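Long-range contacts in cellulose biosynthesis protein BcsG (Salmonella enterica subsp. enterica serovar Typhimurium str. LT2, PDB 5OJH), which is required for cellulose biosynthesis, probably as a membrane-anchored phosphoethanolamine transferase whose soluble, zinc-containing catalytic domain forms the bulk of this chain: residues P285-T290 with V362-G367; R44-P49 with R111-Q116; T142-M147 with E169-S174. All coordinates share one frame; numbering follows the deposited sequence.

Interaction 1 (P285-T290 with V362-G367); sequences PSPSIT and VIQYQG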
# COMPACT_ATOMS: atom_id res chain seq x y z
N PRO A 285 -11.96 11.41 -2.25
CA PRO A 285 -10.85 10.77 -1.54
C PRO A 285 -10.20 11.75 -0.57
O PRO A 285 -9.14 12.32 -0.84
CB PRO A 285 -9.95 10.33 -2.69
CG PRO A 285 -10.15 11.42 -3.74
CD PRO A 285 -11.61 11.75 -3.66
N SER A 286 -10.89 11.98 0.55
CA SER A 286 -10.44 12.94 1.56
C SER A 286 -9.16 12.47 2.28
O SER A 286 -8.84 11.27 2.27
CB SER A 286 -11.53 13.09 2.64
OG SER A 286 -11.67 11.85 3.33
N PRO A 287 -8.46 13.39 2.96
CA PRO A 287 -7.26 13.02 3.71
C PRO A 287 -7.57 11.95 4.74
O PRO A 287 -6.75 11.03 4.95
CB PRO A 287 -6.85 14.34 4.38
CG PRO A 287 -7.27 15.37 3.36
CD PRO A 287 -8.61 14.86 2.86
N SER A 288 -8.72 12.03 5.37
CA SER A 288 -9.09 11.06 6.41
C SER A 288 -9.22 9.66 5.80
O SER A 288 -8.88 8.65 6.43
CB SER A 288 -10.42 11.50 7.00
OG SER A 288 -10.87 10.59 7.97
N ILE A 289 -9.77 9.60 4.60
CA ILE A 289 -9.93 8.29 3.89
C ILE A 289 -8.60 7.76 3.34
O ILE A 289 -8.38 6.56 3.32
CB ILE A 289 -11.00 8.40 2.78
CG1 ILE A 289 -12.36 8.62 3.47
CG2 ILE A 289 -11.05 7.13 1.94
CD1 ILE A 289 -13.49 9.14 2.57
N THR A 290 -7.70 8.64 2.93
CA THR A 290 -6.52 8.16 2.17
C THR A 290 -5.23 8.08 2.99
O THR A 290 -4.25 7.54 2.50
CB THR A 290 -6.27 9.05 0.92
OG1 THR A 290 -5.96 10.39 1.36
CG2 THR A 290 -7.51 9.03 0.03
N VAL A 362 -8.12 15.47 -4.84
CA VAL A 362 -7.93 16.13 -3.55
C VAL A 362 -6.45 16.34 -3.35
O VAL A 362 -5.65 15.43 -3.61
CB VAL A 362 -8.53 15.24 -2.40
CG1 VAL A 362 -8.17 15.81 -1.04
CG2 VAL A 362 -10.05 15.16 -2.55
N ILE A 363 -6.10 17.57 -2.91
CA ILE A 363 -4.71 17.94 -2.57
C ILE A 363 -4.65 18.64 -1.22
O ILE A 363 -5.67 19.11 -0.69
CB ILE A 363 -4.03 18.82 -3.66
CG1 ILE A 363 -4.65 20.23 -3.70
CG2 ILE A 363 -4.12 18.13 -5.05
CD1 ILE A 363 -3.96 21.17 -4.71
N GLN A 364 -3.46 18.71 -0.66
CA GLN A 364 -3.18 19.61 0.47
C GLN A 364 -2.34 20.75 -0.08
O GLN A 364 -1.37 20.51 -0.78
CB GLN A 364 -2.42 18.92 1.58
CG GLN A 364 -3.16 17.78 2.24
CD GLN A 364 -4.04 18.24 3.39
OE1 GLN A 364 -4.07 19.41 3.75
NE2 GLN A 364 -4.74 17.30 3.98
N TYR A 365 -2.76 21.97 0.22
CA TYR A 365 -2.05 23.13 -0.29
C TYR A 365 -1.93 24.11 0.86
O TYR A 365 -2.95 24.54 1.43
CB TYR A 365 -2.81 23.77 -1.46
CG TYR A 365 -1.94 24.78 -2.21
CD1 TYR A 365 -1.80 26.09 -1.71
CD2 TYR A 365 -1.24 24.41 -3.36
CE1 TYR A 365 -1.01 27.03 -2.37
CE2 TYR A 365 -0.42 25.34 -4.01
CZ TYR A 365 -0.32 26.63 -3.51
OH TYR A 365 0.51 27.52 -4.21
N GLN A 366 -0.68 24.44 1.20
CA GLN A 366 -0.34 25.27 2.36
C GLN A 366 -1.08 24.75 3.60
O GLN A 366 -1.65 25.51 4.39
CB GLN A 366 -0.62 26.75 2.06
CG GLN A 366 0.32 27.29 1.00
CD GLN A 366 0.07 28.74 0.65
OE1 GLN A 366 -0.85 29.36 1.15
NE2 GLN A 366 0.89 29.28 -0.23
N GLY A 367 -1.05 23.42 3.72
CA GLY A 367 -1.54 22.68 4.87
C GLY A 367 -3.05 22.57 5.00
O GLY A 367 -3.54 22.18 6.07

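Interaction 2 (R44-P49 with R111-Q116); sequences RKTTFP and RASCGQ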
# COMPACT_ATOMS: atom_id res chain seq x y z
N ARG A 44 9.84 10.05 -12.27
CA ARG A 44 10.36 9.30 -11.11
C ARG A 44 10.22 7.82 -11.33
O ARG A 44 9.19 7.34 -11.84
CB ARG A 44 9.58 9.66 -9.82
CG ARG A 44 9.58 11.14 -9.51
CD ARG A 44 8.80 11.45 -8.25
NE ARG A 44 9.59 11.19 -7.03
CZ ARG A 44 9.13 11.40 -5.80
NH1 ARG A 44 7.90 11.82 -5.58
NH2 ARG A 44 9.93 11.21 -4.76
N LYS A 45 11.27 7.09 -10.96
CA LYS A 45 11.21 5.64 -11.01
C LYS A 45 12.20 5.07 -10.03
O LYS A 45 13.20 5.73 -9.69
CB LYS A 45 11.44 5.11 -12.43
CG LYS A 45 12.85 5.14 -12.97
CD LYS A 45 12.94 4.28 -14.23
CE LYS A 45 14.39 4.21 -14.69
NZ LYS A 45 14.59 3.18 -15.75
N THR A 46 11.91 3.88 -9.53
CA THR A 46 12.90 3.19 -8.73
C THR A 46 13.60 2.24 -9.71
O THR A 46 12.97 1.36 -10.31
CB THR A 46 12.30 2.53 -7.46
OG1 THR A 46 11.19 1.73 -7.83
CG2 THR A 46 11.80 3.58 -6.45
N THR A 47 14.91 2.42 -9.84
CA THR A 47 15.64 1.59 -10.82
C THR A 47 16.03 0.23 -10.20
O THR A 47 16.71 0.20 -9.20
CB THR A 47 16.88 2.32 -11.36
OG1 THR A 47 16.44 3.50 -12.06
CG2 THR A 47 17.65 1.46 -12.36
N PHE A 48 15.56 -0.85 -10.81
CA PHE A 48 15.97 -2.22 -10.43
C PHE A 48 17.25 -2.61 -11.14
O PHE A 48 17.48 -2.13 -12.27
CB PHE A 48 14.86 -3.23 -10.73
CG PHE A 48 13.78 -3.23 -9.69
CD1 PHE A 48 12.77 -2.25 -9.69
CD2 PHE A 48 13.78 -4.20 -8.67
CE1 PHE A 48 11.80 -2.24 -8.70
CE2 PHE A 48 12.81 -4.19 -7.67
CZ PHE A 48 11.80 -3.20 -7.68
N PRO A 49 18.09 -3.44 -10.48
CA PRO A 49 19.29 -3.92 -11.19
C PRO A 49 18.92 -4.75 -12.41
O PRO A 49 17.81 -5.31 -12.52
CB PRO A 49 19.99 -4.80 -10.14
CG PRO A 49 18.89 -5.24 -9.21
CD PRO A 49 17.93 -4.08 -9.16
N ARG A 111 1.62 -0.59 -9.73
CA ARG A 111 2.48 0.31 -10.53
C ARG A 111 3.43 1.15 -9.65
O ARG A 111 3.85 2.27 -9.99
CB ARG A 111 1.63 1.19 -11.46
CG ARG A 111 0.79 0.39 -12.48
CD ARG A 111 0.15 1.36 -13.47
NE ARG A 111 -0.67 0.58 -14.40
CZ ARG A 111 -1.27 1.08 -15.48
NH1 ARG A 111 -1.12 2.37 -15.82
NH2 ARG A 111 -1.97 0.26 -16.26
N ALA A 112 3.82 0.59 -8.49
CA ALA A 112 4.57 1.37 -7.49
C ALA A 112 5.97 1.82 -7.93
O ALA A 112 6.54 2.69 -7.27
CB ALA A 112 4.77 0.56 -6.20
N SER A 113 6.51 1.22 -9.01
CA SER A 113 7.91 1.48 -9.33
C SER A 113 8.14 2.73 -10.17
O SER A 113 9.29 3.06 -10.45
CB SER A 113 8.58 0.27 -9.98
OG SER A 113 8.55 -0.84 -9.08
N CYS A 114 7.07 3.43 -10.57
CA CYS A 114 7.24 4.75 -11.13
C CYS A 114 6.38 5.74 -10.33
O CYS A 114 5.54 5.35 -9.52
CB CYS A 114 6.77 4.79 -12.58
SG CYS A 114 7.82 3.85 -13.70
N GLY A 115 6.58 7.04 -10.59
CA GLY A 115 5.83 8.04 -9.86
C GLY A 115 4.34 8.03 -10.09
O GLY A 115 3.79 7.26 -10.92
N GLN A 116 3.67 8.86 -9.31
CA GLN A 116 2.22 8.79 -9.23
C GLN A 116 1.55 9.35 -10.51
O GLN A 116 1.76 10.52 -10.83
CB GLN A 116 1.78 9.63 -8.02
CG GLN A 116 0.25 9.62 -7.86
CD GLN A 116 -0.21 10.17 -6.52
OE1 GLN A 116 0.43 9.94 -5.49
NE2 GLN A 116 -1.37 10.84 -6.51

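Interaction 3 (T142-M147 with E169-S174); sequences TQHLMM and ELMNQS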
# COMPACT_ATOMS: atom_id res chain seq x y z
N THR A 142 9.20 -15.74 -8.42
CA THR A 142 7.93 -16.31 -8.83
C THR A 142 6.78 -15.43 -8.36
O THR A 142 6.77 -15.03 -7.20
CB THR A 142 7.79 -17.72 -8.26
OG1 THR A 142 8.84 -18.51 -8.84
CG2 THR A 142 6.53 -18.35 -8.70
N GLN A 143 5.86 -15.12 -9.26
CA GLN A 143 4.72 -14.23 -8.97
C GLN A 143 3.50 -15.02 -8.50
O GLN A 143 3.18 -16.10 -9.06
CB GLN A 143 4.41 -13.43 -10.24
CG GLN A 143 3.34 -12.36 -10.09
CD GLN A 143 3.11 -11.65 -11.43
OE1 GLN A 143 2.19 -12.01 -12.20
NE2 GLN A 143 3.96 -10.69 -11.75
N HIS A 144 2.83 -14.52 -7.44
CA HIS A 144 1.63 -15.18 -6.89
C HIS A 144 0.56 -14.13 -6.64
O HIS A 144 0.87 -13.03 -6.19
CB HIS A 144 1.88 -15.92 -5.56
CG HIS A 144 2.75 -17.14 -5.67
ND1 HIS A 144 2.39 -18.27 -6.38
CD2 HIS A 144 3.94 -17.44 -5.08
CE1 HIS A 144 3.33 -19.19 -6.25
NE2 HIS A 144 4.28 -18.71 -5.47
N LEU A 145 -0.68 -14.50 -6.93
CA LEU A 145 -1.83 -13.67 -6.63
C LEU A 145 -2.72 -14.48 -5.68
O LEU A 145 -3.09 -15.61 -5.99
CB LEU A 145 -2.55 -13.38 -7.95
CG LEU A 145 -3.92 -12.69 -7.81
CD1 LEU A 145 -3.73 -11.33 -7.11
CD2 LEU A 145 -4.51 -12.43 -9.20
N MET A 146 -3.04 -13.92 -4.51
CA MET A 146 -4.03 -14.56 -3.65
C MET A 146 -4.94 -13.53 -3.08
O MET A 146 -4.58 -12.36 -2.95
CB MET A 146 -3.42 -15.46 -2.55
CG MET A 146 -2.52 -14.76 -1.58
SD MET A 146 -1.59 -15.99 -0.61
CE MET A 146 -1.06 -14.88 0.70
N MET A 147 -6.14 -13.99 -2.76
CA MET A 147 -7.16 -13.10 -2.18
C MET A 147 -7.97 -13.87 -1.17
O MET A 147 -8.02 -15.12 -1.23
CB MET A 147 -8.11 -12.53 -3.24
CG MET A 147 -7.43 -11.84 -4.40
SD MET A 147 -8.57 -10.95 -5.47
CE MET A 147 -7.38 -10.28 -6.63
N GLU A 169 -2.73 -16.88 -12.04
CA GLU A 169 -3.97 -17.50 -11.60
C GLU A 169 -4.16 -17.19 -10.11
O GLU A 169 -3.19 -17.06 -9.36
CB GLU A 169 -4.01 -19.02 -11.87
CG GLU A 169 -4.25 -19.39 -13.35
CD GLU A 169 -5.48 -18.71 -13.98
OE1 GLU A 169 -6.62 -19.17 -13.74
OE2 GLU A 169 -5.31 -17.71 -14.73
N LEU A 170 -5.41 -17.04 -9.72
CA LEU A 170 -5.72 -16.87 -8.32
C LEU A 170 -5.35 -18.13 -7.57
O LEU A 170 -5.74 -19.24 -7.98
CB LEU A 170 -7.20 -16.55 -8.18
CG LEU A 170 -7.81 -16.22 -6.85
CD1 LEU A 170 -7.13 -14.97 -6.26
CD2 LEU A 170 -9.30 -15.96 -7.07
N MET A 171 -4.59 -18.01 -6.46
CA MET A 171 -4.19 -19.20 -5.70
C MET A 171 -5.42 -19.94 -5.23
O MET A 171 -6.44 -19.33 -4.89
CB MET A 171 -3.29 -18.84 -4.52
CG MET A 171 -1.87 -18.55 -4.95
SD MET A 171 -0.75 -18.14 -3.61
CE MET A 171 -0.91 -19.57 -2.54
N ASN A 172 -5.32 -21.27 -5.21
CA ASN A 172 -6.42 -22.13 -4.81
C ASN A 172 -7.10 -21.70 -3.49
O ASN A 172 -6.41 -21.55 -2.46
CB ASN A 172 -5.90 -23.56 -4.67
CG ASN A 172 -6.98 -24.54 -4.27
OD1 ASN A 172 -8.12 -24.46 -4.71
ND2 ASN A 172 -6.61 -25.48 -3.41
N GLN A 173 -8.42 -21.58 -3.55
CA GLN A 173 -9.26 -21.23 -2.41
C GLN A 173 -10.14 -22.38 -1.92
O GLN A 173 -10.89 -22.22 -0.95
CB GLN A 173 -10.14 -20.05 -2.78
CG GLN A 173 -9.32 -18.78 -3.05
CD GLN A 173 -10.17 -17.61 -3.51
OE1 GLN A 173 -11.17 -17.78 -4.20
NE2 GLN A 173 -9.75 -16.40 -3.15
N SER A 174 -10.07 -23.52 -2.60
CA SER A 174 -10.86 -24.72 -2.19
C SER A 174 -10.52 -25.12 -0.77
O SER A 174 -9.36 -25.12 -0.39
CB SER A 174 -10.57 -25.92 -3.12
OG SER A 174 -10.90 -25.62 -4.46
O HOH W 1 -0.81 -17.06 -8.46
O HOH W 2 -6.33 -16.92 -3.29

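Interaction 1 (P285-T290 with V362-G367)
Pro285 and Val362 bring their CA atoms to 6.4 Å where the loop entering the short helix 287-290 meets strand 360-365, and no hydrogen bond joins the two segments. Val362 is the wedge. With CG1 anti to the backbone N (chi1 172°) and CG2 beside that nitrogen, its two methyls part toward different prolines: Val362 CG2 lies 3.9 Å from Pro285 CD, while Val362 CG1 meets Pro287 CD at 4.0 Å. The branch point itself abuts the Pro285 carbonyl, Val362 CB being 3.4 Å from Pro285 O. Farther along the strand, Gln364 folds back at chi2 (-88°) and presents its amide nitrogen to the Pro287 ring, with Gln364 NE2 3.2 Å from Pro287 CG, a close van der Waals approach. Pro287 opens the helix, and Ser286 before it is the N-cap, its OG accepting from Ile289 N at 3.2 Å. Pro369 of the adjoining strand 368-373 also touches Pro287 and Gln364. The contact thus illustrates docking by shape: two proline rings and a branched valine pack strand 360-365 against the start of helix 287-290, largely by van der Waals contact, while the helix start is secured within its own segment.

Interaction 2 (R44-P49 with R111-Q116)
Phe48 turns one ring edge toward the Ser113 hydroxyl, with Phe48 CE1 3.6 Å from Ser113 OG and the oxygen near the ring plane. That hydroxyl, placed beside its own backbone N (chi1 -61°), has its polar partner in Ser322 OG. Two irregular loops run antiparallel here for the length of one beta bridge, between Lys45 and Cys114, a non-hydrogen-bonded pair with CA atoms 4.1 Å apart. Two backbone bonds frame it: Thr46 N reaches Ser113 O at 2.9 Å, and Gly115 N meets Arg44 O, also at 2.9 Å. Two close but weak CA-H...O contacts accompany them, Cys114 CA lying 3.3 Å from Arg44 O and Lys45 CA equally far from Ser113 O. The Lys45 CB methylene passes 4.0 Å from Cys114 SG before the extended chain runs on to a salt bridge with Glu129. At Gly115, which carries no side chain, Arg44 CB packs 4.1 Å from the glycine CA, and the guanidinium of Arg44 pairs with Glu41. The bridge thereby ties the segment after helix 27-42 to the turn after helix 102-110, with helix 318-328 touching Arg44, Thr46 and Phe48 and helix 132-138 touching Phe48 and Ser113.

Interaction 3 (T142-M147 with E169-S174)
His144 and Met171 meet through the imidazole and a sulfur: Met171 SD sits 4.6 Å from the ring centroid, 37° off the ring normal, an oblique sulfur-aromatic approach that belongs to one of two modelled conformers of each residue. The other flat group, the Gln173 amide, works in its own plane, with Gln173 NE2 giving a hydrogen bond to Met147 O at 2.9 Å; the donor stands well above the plane of that carbonyl, and the same nitrogen also bonds to His149 O. Between these ends Met171 N donates to Leu145 O at 2.9 Å. In the conformers described, Met171 and Met146 run side by side in the same direction, their SD atoms 3.8 Å apart. Leu170, whose CG lies anti to its backbone N (chi1 -175°), sends CD1 across one modelled conformer of Met147 at about a right angle, 3.7 Å from Met147 CG. One water bridges Met147 N (3.0 Å) and Met171 O (2.9 Å), and another accepts from Leu145 N at 3.0 Å. Helix 191-203 touches His144 and Met146, while helix 156-162 touches Leu145 and Met147. On this outermost strand of the mixed sheet, the Leu145 and Met147 carbonyls thus take N-H donors from the loop and their N-H groups go to waters, while Met171 on Met146 and Leu170 on Met147 pack on the flanks.

The three contacts are separate in space and follow one another in series along the chain rather than overlapping. Interactions 1 and 2 come nearest, about 7 Å between closest atoms and 23 Å between centres. Interaction 3 lies on the far side of the chain's centre from interaction 1, their centres 34 Å apart; its centre is 25 Å from that of interaction 2. The bound zinc ion is about 12 Å from the side chain of Pro285 and about 11 Å from that of Met147, too far for either to be a ligand. Interaction 1 involves the C-terminal antiparallel sheet and interaction 3 an outermost strand of the mixed sheet, whereas interaction 2 joins the loop between helix 27-42 and strand 60-66 to that between helices 102-110 and 132-138.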